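Local coordinates for protein importin subunit beta-1 (Saccharomyces cerevisiae, PDB 5OWU) that carries cargo proteins into the nucleus by associating with importin alpha, which recognises the classical nuclear localization signal, at residues Leu744-Gln747 and Ile748-Glu752. Residues are numbered along the deposited sequence; the frame is centred on the assembly and turned at random.
Sequences LDYQ and IKVLE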
loop_
_atom_site.group_PDB
_atom_site.type_symbol
_atom_site.label_atom_id
_atom_site.label_comp_id
_atom_site.label_asym_id
_atom_site.label_seq_id
_atom_site.Cartn_x
_atom_site.Cartn_y
_atom_site.Cartn_z
ATOM N N LEU A 744 -0.726 -9.246 4.729
ATOM C CA LEU A 744 -0.471 -10.141 3.605
ATOM C C LEU A 744 0.788 -9.725 2.853
ATOM O O LEU A 744 1.587 -10.578 2.444
ATOM C CB LEU A 744 -1.688 -10.187 2.673
ATOM C CG LEU A 744 -2.061 -8.973 1.814
ATOM C CD1 LEU A 744 -1.298 -8.948 0.489
ATOM C CD2 LEU A 744 -3.562 -8.967 1.548
ATOM N N ASP A 745 1.000 -8.415 2.681
ATOM C CA ASP A 745 2.205 -7.956 1.995
ATOM C C ASP A 745 3.457 -8.290 2.798
ATOM O O ASP A 745 4.463 -8.745 2.234
ATOM C CB ASP A 745 2.128 -6.452 1.734
ATOM C CG ASP A 745 1.126 -6.098 0.655
ATOM O OD1 ASP A 745 0.814 -6.973 -0.183
ATOM O OD2 ASP A 745 0.655 -4.940 0.641
ATOM N N TYR A 746 3.420 -8.065 4.114
ATOM C CA TYR A 746 4.555 -8.446 4.943
ATOM C C TYR A 746 4.845 -9.936 4.810
ATOM O O TYR A 746 6.004 -10.341 4.659
ATOM C CB TYR A 746 4.307 -8.084 6.405
ATOM C CG TYR A 746 5.423 -8.564 7.302
ATOM C CD1 TYR A 746 6.674 -7.958 7.269
ATOM C CD2 TYR A 746 5.238 -9.641 8.163
ATOM C CE1 TYR A 746 7.705 -8.399 8.075
ATOM C CE2 TYR A 746 6.265 -10.092 8.975
ATOM C CZ TYR A 746 7.497 -9.468 8.925
ATOM O OH TYR A 746 8.522 -9.908 9.731
ATOM N N GLN A 747 3.802 -10.767 4.858
ATOM C CA GLN A 747 4.005 -12.203 4.704
ATOM C C GLN A 747 4.662 -12.516 3.367
ATOM O O GLN A 747 5.521 -13.402 3.283
ATOM C CB GLN A 747 2.678 -12.946 4.830
ATOM C CG GLN A 747 2.829 -14.459 4.884
ATOM C CD GLN A 747 1.807 -15.185 4.027
ATOM O OE1 GLN A 747 1.393 -14.688 2.980
ATOM N NE2 GLN A 747 1.397 -16.369 4.471
ATOM N N ILE A 748 4.272 -11.797 2.308
ATOM C CA ILE A 748 4.921 -11.990 1.013
ATOM C C ILE A 748 6.402 -11.650 1.108
ATOM O O ILE A 748 7.247 -12.332 0.520
ATOM C CB ILE A 748 4.220 -11.156 -0.076
ATOM C CG1 ILE A 748 2.802 -11.682 -0.334
ATOM C CG2 ILE A 748 5.034 -11.152 -1.375
ATOM C CD1 ILE A 748 2.738 -13.052 -0.989
ATOM N N LYS A 749 6.746 -10.588 1.840
ATOM C CA LYS A 749 8.158 -10.257 1.999
ATOM C C LYS A 749 8.904 -11.387 2.700
ATOM O O LYS A 749 10.002 -11.777 2.279
ATOM C CB LYS A 749 8.307 -8.945 2.766
ATOM C CG LYS A 749 7.975 -7.710 1.939
ATOM C CD LYS A 749 9.120 -7.347 1.003
ATOM C CE LYS A 749 8.646 -6.498 -0.172
ATOM N NZ LYS A 749 7.883 -7.305 -1.169
ATOM N N VAL A 750 8.309 -11.939 3.762
ATOM C CA VAL A 750 8.933 -13.043 4.488
ATOM C C VAL A 750 9.150 -14.234 3.560
ATOM O O VAL A 750 10.232 -14.831 3.533
ATOM C CB VAL A 750 8.084 -13.422 5.716
ATOM C CG1 VAL A 750 8.691 -14.617 6.465
ATOM C CG2 VAL A 750 7.959 -12.229 6.657
ATOM N N LEU A 751 8.131 -14.593 2.774
ATOM C CA LEU A 751 8.267 -15.742 1.883
ATOM C C LEU A 751 9.319 -15.488 0.807
ATOM O O LEU A 751 10.076 -16.399 0.443
ATOM C CB LEU A 751 6.916 -16.085 1.253
ATOM C CG LEU A 751 5.849 -16.587 2.235
ATOM C CD1 LEU A 751 4.491 -16.720 1.555
ATOM C CD2 LEU A 751 6.259 -17.924 2.851
ATOM N N GLU A 752 9.392 -14.259 0.291
ATOM C CA GLU A 752 10.435 -13.928 -0.675
ATOM C C GLU A 752 11.822 -14.106 -0.061
ATOM O O GLU A 752 12.748 -14.599 -0.723
ATOM C CB GLU A 752 10.245 -12.496 -1.182
ATOM C CG GLU A 752 9.048 -12.332 -2.107
ATOM C CD GLU A 752 8.778 -10.892 -2.494
ATOM O OE1 GLU A 752 9.232 -9.975 -1.778
ATOM O OE2 GLU A 752 8.097 -10.685 -3.520
HETATM O O HOH W 1 5.198 -7.661 0.033
#
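Tyr746 and Val750 meet one helical turn apart on helix 741-764, in HEAT repeat 17. Val750 CG2 makes a CH-pi contact over one face of the Tyr746 ring, 3.8 Å from its centroid. Val750 CG2 sits toward the rim, 3.6 Å from both CE2 and CZ of Tyr746. Tyr746 holds CG anti to its own N (chi1 176°), which leans the ring outward and forward over Val750. Its hydroxyl is hydrogen-bonded to Arg696 O, and the Arg696 side chain adds a cation-pi contact. One residue further along, Gln747 and Leu751 meet more loosely, Leu751 CD1 lying 4.0 Å from Gln747 CD.

The backbone bonds are regular i to i+4 bonds, such as Val750 N to Tyr746 O at 2.9 Å.

Lys749 NZ forms a salt bridge with Glu752 OE1 at 3.1 Å. The same NZ donates to a water that in turn donates to Asp745 O, giving this carbonyl a second donor besides Lys749 N.

An alanine at Tyr746 would probably uncover Val750 CG2 and leave Arg696 without its aromatic and hydroxyl partners. Tyr746 and Val750 thus face helix 698-713, Ile748 and Leu751 face helices 790-793 and 776-788, and Lys749 links Glu752 and, through water, the Asp745 carbonyl.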